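Putative hydrolase (Campylobacter jejuni, PDB 3D6L) probably hydrolyses long-chain fatty acyl-CoA thioesters as a hexameric hotdog-fold enzyme of the acyl coenzyme A hydrolase family. Local coordinates at residues A[47-61]-A[103-117]. Sequence-based numbering, arbitrary orientation.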
ATOM      1  N   GLU A  47      -3.901 -14.525 -23.537  1.00 24.53           N
ATOM      2  CA  GLU A  47      -3.525 -13.099 -23.556  1.00 24.83           C
ATOM      3  C   GLU A  47      -4.142 -12.252 -22.448  1.00 23.75           C
ATOM      4  O   GLU A  47      -3.421 -11.568 -21.725  1.00 23.61           O
ATOM      5  CB  GLU A  47      -3.837 -12.444 -24.911  1.00 25.51           C
ATOM      6  CG  GLU A  47      -2.763 -12.654 -25.971  1.00 28.97           C
ATOM      7  CD  GLU A  47      -3.092 -13.810 -26.910  1.00 34.02           C
ATOM      8  OE1 GLU A  47      -3.820 -14.751 -26.491  1.00 35.60           O
ATOM      9  OE2 GLU A  47      -2.625 -13.766 -28.077  1.00 36.06           O
ATOM     10  N   ARG A  48      -5.468 -12.289 -22.331  1.00 22.61           N
ATOM     11  CA  ARG A  48      -6.184 -11.407 -21.415  1.00 21.69           C
ATOM     12  C   ARG A  48      -7.615 -11.884 -21.157  1.00 21.24           C
ATOM     13  O   ARG A  48      -8.278 -12.417 -22.045  1.00 21.41           O
ATOM     14  CB  ARG A  48      -6.209  -9.974 -21.974  1.00 21.71           C
ATOM     15  CG  ARG A  48      -6.608  -8.894 -20.977  1.00 21.84           C
ATOM     16  CD  ARG A  48      -6.886  -7.572 -21.663  1.00 21.46           C
ATOM     17  NE  ARG A  48      -7.658  -6.694 -20.791  1.00 22.07           N
ATOM     18  CZ  ARG A  48      -7.953  -5.421 -21.049  1.00 22.46           C
ATOM     19  NH1 ARG A  48      -7.547  -4.839 -22.167  1.00 22.49           N
ATOM     20  NH2 ARG A  48      -8.655  -4.720 -20.175  1.00 22.64           N
ATOM     21  N   VAL A  49      -8.081 -11.707 -19.931  1.00 20.55           N
ATOM     22  CA  VAL A  49      -9.504 -11.832 -19.636  1.00 19.83           C
ATOM     23  C   VAL A  49      -9.948 -10.585 -18.870  1.00 19.60           C
ATOM     24  O   VAL A  49      -9.138  -9.959 -18.166  1.00 19.37           O
ATOM     25  CB  VAL A  49      -9.853 -13.135 -18.862  1.00 19.85           C
ATOM     26  CG1 VAL A  49      -9.615 -14.381 -19.739  1.00 19.32           C
ATOM     27  CG2 VAL A  49      -9.087 -13.233 -17.534  1.00 19.67           C
ATOM     28  N   VAL A  50     -11.207 -10.185 -19.037  1.00 18.94           N
ATOM     29  CA  VAL A  50     -11.739  -9.155 -18.156  1.00 18.75           C
ATOM     30  C   VAL A  50     -12.861  -9.755 -17.319  1.00 18.73           C
ATOM     31  O   VAL A  50     -13.646 -10.560 -17.819  1.00 18.86           O
ATOM     32  CB  VAL A  50     -12.112  -7.794 -18.869  1.00 18.80           C
ATOM     33  CG1 VAL A  50     -11.274  -7.564 -20.121  1.00 17.94           C
ATOM     34  CG2 VAL A  50     -13.596  -7.673 -19.176  1.00 19.25           C
ATOM     35  N   THR A  51     -12.904  -9.384 -16.043  1.00 18.45           N
ATOM     36  CA  THR A  51     -13.903  -9.904 -15.123  1.00 18.51           C
ATOM     37  C   THR A  51     -15.250  -9.228 -15.381  1.00 18.83           C
ATOM     38  O   THR A  51     -15.349  -8.007 -15.320  1.00 18.82           O
ATOM     39  CB  THR A  51     -13.480  -9.679 -13.653  1.00 18.35           C
ATOM     40  OG1 THR A  51     -12.075  -9.919 -13.510  1.00 18.22           O
ATOM     41  CG2 THR A  51     -14.244 -10.604 -12.726  1.00 17.90           C
ATOM     42  N   ILE A  52     -16.281 -10.017 -15.675  1.00 19.29           N
ATOM     43  CA  ILE A  52     -17.606  -9.450 -15.952  1.00 19.68           C
ATOM     44  C   ILE A  52     -18.621  -9.624 -14.821  1.00 19.93           C
ATOM     45  O   ILE A  52     -19.516  -8.796 -14.671  1.00 20.08           O
ATOM     46  CB  ILE A  52     -18.211  -9.934 -17.300  1.00 19.52           C
ATOM     47  CG1 ILE A  52     -18.244 -11.465 -17.381  1.00 20.19           C
ATOM     48  CG2 ILE A  52     -17.455  -9.331 -18.479  1.00 19.58           C
ATOM     49  CD1 ILE A  52     -19.416 -12.003 -18.210  1.00 21.18           C
ATOM     50  N   SER A  53     -18.496 -10.690 -14.032  1.00 20.36           N
ATOM     51  CA  SER A  53     -19.414 -10.893 -12.910  1.00 20.68           C
ATOM     52  C   SER A  53     -18.905 -11.820 -11.802  1.00 20.82           C
ATOM     53  O   SER A  53     -17.929 -12.553 -11.976  1.00 20.74           O
ATOM     54  CB  SER A  53     -20.796 -11.350 -13.406  1.00 20.72           C
ATOM     55  OG  SER A  53     -20.743 -12.633 -13.987  1.00 20.98           O
ATOM     56  N   MET A  54     -19.591 -11.752 -10.661  1.00 21.14           N
ATOM     57  CA  MET A  54     -19.347 -12.598  -9.505  1.00 21.49           C
ATOM     58  C   MET A  54     -20.666 -13.010  -8.882  1.00 21.43           C
ATOM     59  O   MET A  54     -21.506 -12.166  -8.576  1.00 21.69           O
ATOM     60  CB  MET A  54     -18.548 -11.857  -8.442  1.00 21.51           C
ATOM     61  CG  MET A  54     -17.073 -11.848  -8.643  1.00 21.99           C
ATOM     62  SD  MET A  54     -16.227 -11.845  -7.050  1.00 22.49           S
ATOM     63  CE  MET A  54     -14.526 -11.754  -7.628  1.00 21.45           C
ATOM     64  N   ASP A  55     -20.832 -14.306  -8.674  1.00 21.47           N
ATOM     65  CA  ASP A  55     -22.003 -14.834  -8.008  1.00 21.65           C
ATOM     66  C   ASP A  55     -21.603 -15.752  -6.878  1.00 20.85           C
ATOM     67  O   ASP A  55     -20.458 -16.179  -6.805  1.00 20.98           O
ATOM     68  CB  ASP A  55     -22.846 -15.612  -9.004  1.00 22.52           C
ATOM     69  CG  ASP A  55     -24.037 -14.830  -9.472  1.00 26.01           C
ATOM     70  OD1 ASP A  55     -23.912 -14.161 -10.533  1.00 28.82           O
ATOM     71  OD2 ASP A  55     -25.083 -14.863  -8.757  1.00 29.79           O
ATOM     72  N   LYS A  56     -22.553 -16.048  -5.998  1.00 20.13           N
ATOM     73  CA  LYS A  56     -22.401 -17.106  -4.996  1.00 19.51           C
ATOM     74  C   LYS A  56     -21.077 -17.048  -4.230  1.00 18.79           C
ATOM     75  O   LYS A  56     -20.424 -18.072  -4.006  1.00 18.38           O
ATOM     76  CB  LYS A  56     -22.606 -18.496  -5.635  1.00 19.63           C
ATOM     77  CG  LYS A  56     -23.947 -18.677  -6.362  1.00 20.81           C
ATOM     78  CD  LYS A  56     -25.122 -18.574  -5.390  1.00 23.49           C
ATOM     79  CE  LYS A  56     -26.442 -18.282  -6.098  1.00 25.99           C
ATOM     80  NZ  LYS A  56     -27.464 -17.842  -5.097  1.00 26.67           N
ATOM     81  N   VAL A  57     -20.670 -15.841  -3.847  1.00 18.08           N
ATOM     82  CA  VAL A  57     -19.529 -15.709  -2.958  1.00 17.39           C
ATOM     83  C   VAL A  57     -20.003 -15.818  -1.522  1.00 17.04           C
ATOM     84  O   VAL A  57     -21.003 -15.209  -1.136  1.00 17.16           O
ATOM     85  CB  VAL A  57     -18.629 -14.461  -3.257  1.00 17.49           C
ATOM     86  CG1 VAL A  57     -19.195 -13.607  -4.381  1.00 17.01           C
ATOM     87  CG2 VAL A  57     -18.285 -13.658  -1.984  1.00 17.31           C
ATOM     88  N   VAL A  58     -19.309 -16.644  -0.750  1.00 16.42           N
ATOM     89  CA  VAL A  58     -19.713 -16.936   0.613  1.00 15.87           C
ATOM     90  C   VAL A  58     -18.501 -16.781   1.506  1.00 16.13           C
ATOM     91  O   VAL A  58     -17.467 -17.422   1.295  1.00 16.23           O
ATOM     92  CB  VAL A  58     -20.312 -18.383   0.759  1.00 16.00           C
ATOM     93  CG1 VAL A  58     -20.758 -18.656   2.215  1.00 14.75           C
ATOM     94  CG2 VAL A  58     -21.471 -18.622  -0.234  1.00 13.97           C
ATOM     95  N   PHE A  59     -18.622 -15.907   2.495  1.00 16.33           N
ATOM     96  CA  PHE A  59     -17.587 -15.755   3.507  1.00 16.52           C
ATOM     97  C   PHE A  59     -17.906 -16.731   4.628  1.00 16.69           C
ATOM     98  O   PHE A  59     -18.587 -16.395   5.602  1.00 16.90           O
ATOM     99  CB  PHE A  59     -17.514 -14.306   3.994  1.00 16.19           C
ATOM    100  CG  PHE A  59     -17.151 -13.334   2.911  1.00 16.03           C
ATOM    101  CD1 PHE A  59     -15.819 -13.174   2.516  1.00 15.55           C
ATOM    102  CD2 PHE A  59     -18.138 -12.593   2.265  1.00 16.17           C
ATOM    103  CE1 PHE A  59     -15.472 -12.289   1.502  1.00 15.82           C
ATOM    104  CE2 PHE A  59     -17.807 -11.701   1.245  1.00 16.02           C
ATOM    105  CZ  PHE A  59     -16.470 -11.547   0.861  1.00 16.07           C
ATOM    106  N   LYS A  60     -17.431 -17.956   4.451  1.00 16.88           N
ATOM    107  CA  LYS A  60     -17.742 -19.060   5.352  1.00 17.21           C
ATOM    108  C   LYS A  60     -17.099 -18.882   6.719  1.00 17.47           C
ATOM    109  O   LYS A  60     -17.681 -19.244   7.734  1.00 17.73           O
ATOM    110  CB  LYS A  60     -17.267 -20.379   4.743  1.00 17.05           C
ATOM    111  CG  LYS A  60     -17.737 -20.597   3.335  1.00 17.41           C
ATOM    112  CD  LYS A  60     -17.132 -21.853   2.761  1.00 18.99           C
ATOM    113  CE  LYS A  60     -17.565 -22.015   1.323  1.00 19.78           C
ATOM    114  NZ  LYS A  60     -17.129 -23.312   0.757  1.00 20.98           N
ATOM    115  N   GLU A  61     -15.899 -18.317   6.746  1.00 17.64           N
ATOM    116  CA  GLU A  61     -15.118 -18.289   7.965  1.00 17.93           C
ATOM    117  C   GLU A  61     -14.202 -17.066   7.952  1.00 17.14           C
ATOM    118  O   GLU A  61     -13.760 -16.661   6.883  1.00 16.87           O
ATOM    119  CB  GLU A  61     -14.304 -19.583   8.041  1.00 18.41           C
ATOM    120  CG  GLU A  61     -14.155 -20.196   9.428  1.00 21.26           C
ATOM    121  CD  GLU A  61     -15.473 -20.607  10.050  1.00 25.10           C
ATOM    122  OE1 GLU A  61     -16.307 -21.239   9.350  1.00 25.01           O
ATOM    123  OE2 GLU A  61     -15.660 -20.300  11.253  1.00 27.23           O
ATOM    124  N   ILE A 103      -8.562 -24.493   6.852  1.00 30.12           N
ATOM    125  CA  ILE A 103      -9.968 -24.115   6.910  1.00 28.35           C
ATOM    126  C   ILE A 103     -10.455 -23.571   5.573  1.00 27.06           C
ATOM    127  O   ILE A 103      -9.873 -22.632   5.043  1.00 26.78           O
ATOM    128  CB  ILE A 103     -10.202 -23.063   8.026  1.00 28.47           C
ATOM    129  CG1 ILE A 103      -9.572 -23.552   9.342  1.00 28.63           C
ATOM    130  CG2 ILE A 103     -11.691 -22.741   8.166  1.00 28.14           C
ATOM    131  CD1 ILE A 103      -9.996 -22.808  10.603  1.00 28.60           C
ATOM    132  N   ASN A 104     -11.514 -24.174   5.030  1.00 25.64           N
ATOM    133  CA  ASN A 104     -12.191 -23.634   3.857  1.00 24.27           C
ATOM    134  C   ASN A 104     -12.888 -22.351   4.284  1.00 23.39           C
ATOM    135  O   ASN A 104     -13.822 -22.356   5.088  1.00 23.35           O
ATOM    136  CB  ASN A 104     -13.177 -24.634   3.255  1.00 24.19           C
ATOM    137  CG  ASN A 104     -13.795 -24.145   1.935  1.00 25.11           C
ATOM    138  OD1 ASN A 104     -13.240 -23.290   1.229  1.00 24.77           O
ATOM    139  ND2 ASN A 104     -14.956 -24.698   1.598  1.00 25.21           N
ATOM    140  N   VAL A 105     -12.407 -21.246   3.738  1.00 22.33           N
ATOM    141  CA  VAL A 105     -12.615 -19.959   4.357  1.00 21.08           C
ATOM    142  C   VAL A 105     -13.544 -19.053   3.547  1.00 20.31           C
ATOM    143  O   VAL A 105     -14.325 -18.293   4.124  1.00 20.60           O
ATOM    144  CB  VAL A 105     -11.243 -19.329   4.711  1.00 21.17           C
ATOM    145  CG1 VAL A 105     -10.704 -18.461   3.592  1.00 20.45           C
ATOM    146  CG2 VAL A 105     -11.322 -18.595   6.029  1.00 21.89           C
ATOM    147  N   THR A 106     -13.475 -19.152   2.219  1.00 18.96           N
ATOM    148  CA  THR A 106     -14.385 -18.424   1.331  1.00 17.90           C
ATOM    149  C   THR A 106     -14.562 -19.100  -0.039  1.00 17.22           C
ATOM    150  O   THR A 106     -13.770 -19.946  -0.435  1.00 16.86           O
ATOM    151  CB  THR A 106     -14.102 -16.847   1.252  1.00 17.99           C
ATOM    152  OG1 THR A 106     -14.170 -16.376  -0.103  1.00 18.55           O
ATOM    153  CG2 THR A 106     -12.774 -16.470   1.825  1.00 16.71           C
ATOM    154  N   SER A 107     -15.618 -18.708  -0.741  1.00 16.56           N
ATOM    155  CA  SER A 107     -16.061 -19.380  -1.947  1.00 16.49           C
ATOM    156  C   SER A 107     -16.631 -18.362  -2.933  1.00 16.10           C
ATOM    157  O   SER A 107     -17.232 -17.377  -2.520  1.00 16.06           O
ATOM    158  CB  SER A 107     -17.154 -20.358  -1.562  1.00 16.73           C
ATOM    159  OG  SER A 107     -17.563 -21.107  -2.669  1.00 18.36           O
ATOM    160  N   ALA A 108     -16.449 -18.585  -4.231  1.00 15.74           N
ATOM    161  CA  ALA A 108     -17.014 -17.672  -5.229  1.00 15.60           C
ATOM    162  C   ALA A 108     -17.125 -18.272  -6.620  1.00 15.45           C
ATOM    163  O   ALA A 108     -16.365 -19.160  -6.986  1.00 15.07           O
ATOM    164  CB  ALA A 108     -16.219 -16.354  -5.283  1.00 15.43           C
ATOM    165  N   LEU A 109     -18.083 -17.759  -7.383  1.00 15.78           N
ATOM    166  CA  LEU A 109     -18.263 -18.107  -8.788  1.00 16.29           C
ATOM    167  C   LEU A 109     -18.028 -16.844  -9.608  1.00 16.38           C
ATOM    168  O   LEU A 109     -18.841 -15.921  -9.572  1.00 16.33           O
ATOM    169  CB  LEU A 109     -19.692 -18.596  -9.029  1.00 16.36           C
ATOM    170  CG  LEU A 109     -20.006 -19.778  -9.953  1.00 16.57           C
ATOM    171  CD1 LEU A 109     -21.485 -19.703 -10.370  1.00 15.75           C
ATOM    172  CD2 LEU A 109     -19.080 -19.875 -11.174  1.00 15.25           C
ATOM    173  N   VAL A 110     -16.921 -16.803 -10.344  1.00 16.46           N
ATOM    174  CA  VAL A 110     -16.534 -15.601 -11.088  1.00 16.54           C
ATOM    175  C   VAL A 110     -16.642 -15.864 -12.585  1.00 16.67           C
ATOM    176  O   VAL A 110     -16.313 -16.959 -13.046  1.00 16.84           O
ATOM    177  CB  VAL A 110     -15.063 -15.155 -10.752  1.00 16.60           C
ATOM    178  CG1 VAL A 110     -14.849 -13.700 -11.120  1.00 15.72           C
ATOM    179  CG2 VAL A 110     -14.730 -15.371  -9.271  1.00 16.04           C
ATOM    180  N   THR A 111     -17.081 -14.863 -13.345  1.00 16.69           N
ATOM    181  CA  THR A 111     -17.153 -14.996 -14.800  1.00 16.85           C
ATOM    182  C   THR A 111     -16.271 -13.968 -15.510  1.00 16.70           C
ATOM    183  O   THR A 111     -16.241 -12.789 -15.146  1.00 16.83           O
ATOM    184  CB  THR A 111     -18.618 -14.947 -15.328  1.00 17.10           C
ATOM    185  OG1 THR A 111     -19.440 -15.828 -14.549  1.00 18.00           O
ATOM    186  CG2 THR A 111     -18.692 -15.383 -16.795  1.00 17.05           C
ATOM    187  N   TYR A 112     -15.556 -14.444 -16.522  1.00 16.35           N
ATOM    188  CA  TYR A 112     -14.615 -13.646 -17.287  1.00 16.42           C
ATOM    189  C   TYR A 112     -15.004 -13.694 -18.755  1.00 16.72           C
ATOM    190  O   TYR A 112     -15.663 -14.639 -19.195  1.00 16.66           O
ATOM    191  CB  TYR A 112     -13.184 -14.189 -17.104  1.00 16.10           C
ATOM    192  CG  TYR A 112     -12.752 -14.245 -15.656  1.00 15.58           C
ATOM    193  CD1 TYR A 112     -13.003 -15.371 -14.872  1.00 15.49           C
ATOM    194  CD2 TYR A 112     -12.113 -13.156 -15.063  1.00 15.50           C
ATOM    195  CE1 TYR A 112     -12.619 -15.416 -13.526  1.00 16.42           C
ATOM    196  CE2 TYR A 112     -11.726 -13.185 -13.726  1.00 15.75           C
ATOM    197  CZ  TYR A 112     -11.979 -14.312 -12.960  1.00 16.00           C
ATOM    198  OH  TYR A 112     -11.601 -14.323 -11.634  1.00 15.18           O
ATOM    199  N   VAL A 113     -14.615 -12.672 -19.506  1.00 17.03           N
ATOM    200  CA  VAL A 113     -14.755 -12.707 -20.950  1.00 17.91           C
ATOM    201  C   VAL A 113     -13.353 -12.805 -21.549  1.00 18.51           C
ATOM    202  O   VAL A 113     -12.422 -12.154 -21.077  1.00 18.48           O
ATOM    203  CB  VAL A 113     -15.549 -11.488 -21.499  1.00 17.81           C
ATOM    204  CG1 VAL A 113     -14.810 -10.178 -21.238  1.00 18.23           C
ATOM    205  CG2 VAL A 113     -15.829 -11.643 -22.986  1.00 17.83           C
ATOM    206  N   SER A 114     -13.199 -13.645 -22.566  1.00 19.57           N
ATOM    207  CA  SER A 114     -11.916 -13.782 -23.236  1.00 20.81           C
ATOM    208  C   SER A 114     -11.774 -12.650 -24.257  1.00 21.57           C
ATOM    209  O   SER A 114     -12.634 -12.473 -25.118  1.00 21.71           O
ATOM    210  CB  SER A 114     -11.814 -15.152 -23.894  1.00 20.81           C
ATOM    211  OG  SER A 114     -11.698 -15.054 -25.296  1.00 21.79           O
ATOM    212  N   VAL A 115     -10.712 -11.863 -24.128  1.00 22.48           N
ATOM    213  CA  VAL A 115     -10.532 -10.684 -24.970  1.00 23.58           C
ATOM    214  C   VAL A 115      -9.129 -10.598 -25.545  1.00 24.78           C
ATOM    215  O   VAL A 115      -8.192 -11.224 -25.034  1.00 24.94           O
ATOM    216  CB  VAL A 115     -10.831  -9.351 -24.212  1.00 23.33           C
ATOM    217  CG1 VAL A 115     -12.311  -9.212 -23.918  1.00 23.18           C
ATOM    218  CG2 VAL A 115     -10.008  -9.239 -22.941  1.00 22.75           C
ATOM    219  N   THR A 116      -8.999  -9.811 -26.610  1.00 26.20           N
ATOM    220  CA  THR A 116      -7.703  -9.420 -27.146  1.00 27.71           C
ATOM    221  C   THR A 116      -7.009  -8.497 -26.150  1.00 29.14           C
ATOM    222  O   THR A 116      -7.658  -7.825 -25.351  1.00 29.36           O
ATOM    223  CB  THR A 116      -7.848  -8.682 -28.497  1.00 27.57           C
ATOM    224  OG1 THR A 116      -8.791  -7.610 -28.362  1.00 27.18           O
ATOM    225  CG2 THR A 116      -8.320  -9.643 -29.603  1.00 27.40           C
ATOM    226  N   ARG A 117      -5.685  -8.457 -26.208  1.00 31.02           N
ATOM    227  CA  ARG A 117      -4.903  -7.575 -25.345  1.00 32.79           C
ATOM    228  C   ARG A 117      -5.356  -6.098 -25.378  1.00 33.51           C
ATOM    229  O   ARG A 117      -4.983  -5.326 -24.490  1.00 33.98           O
ATOM    230  CB  ARG A 117      -3.383  -7.746 -25.592  1.00 33.03           C
ATOM    231  CG  ARG A 117      -2.814  -7.235 -26.941  1.00 35.49           C
ATOM    232  CD  ARG A 117      -3.313  -7.982 -28.222  1.00 38.72           C
ATOM    233  NE  ARG A 117      -3.628  -9.397 -27.995  1.00 40.56           N
ATOM    234  CZ  ARG A 117      -4.288 -10.180 -28.850  1.00 41.29           C
ATOM    235  NH1 ARG A 117      -4.539 -11.447 -28.536  1.00 40.94           N
ATOM    236  NH2 ARG A 117      -4.704  -9.701 -30.018  1.00 42.14           N
TER
HETATM  237  O   HOH W   1     -19.913 -20.723  -4.125  1.00 12.36           O
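Met54 and Val110 meet on the helix-facing side of the antiparallel hotdog sheet, where strand 48-58 runs antiparallel to strand 100-115. Rotation about CB-CG (chi2 -148°) turns the Met54 chain off the extended form, and its CE comes 4.0 Å from Val110 CG2. Thr51 CG2 reaches the same valine at an angle, 3.5 Å from Val110 CG1, while Thr51 OG1 sits beside Tyr112 CE2 at 3.3 Å. Thr51 and Tyr112 run side by side; Thr51 OG1 is hydrogen-bonded to the Asp34 carboxylate and Tyr112 OH to the Asp34 backbone carbonyl, so sheet and helix 26-42 are tied together at this point. On the other face Val50 straddles two valines, CG2 on Val113 and CG1 on Val115. Two changes of register interrupt the ladder. At the first, a classic beta bulge, Thr111 O accepts from both Ile52 N (2.8 Å) and Ser53 N (3.3 Å); the second falls between Asp55 and Val58, where a water spans Lys56 O and Ser107 OG, the latter also bonded to Glu88. Between the bulges Asp55 and Leu109 exchange a pair of backbone hydrogen bonds, Asp55 N to Leu109 O and Leu109 N to Asp55 O. Strand 48-58 is outermost within the chain, but Ser53, Met54, Val57 and Val58 pair with a strand of a second subunit, which continues the sheet across the interface. Farther out, the extended Arg48 chain passes Val115 CG2 with its CD. At the polar edge, Glu47 and Arg117 lie alongside each other with carboxylate and guanidinium planes 45° apart, joined by a salt bridge of 3.0 Å from Glu47 OE2 to Arg117 NH1.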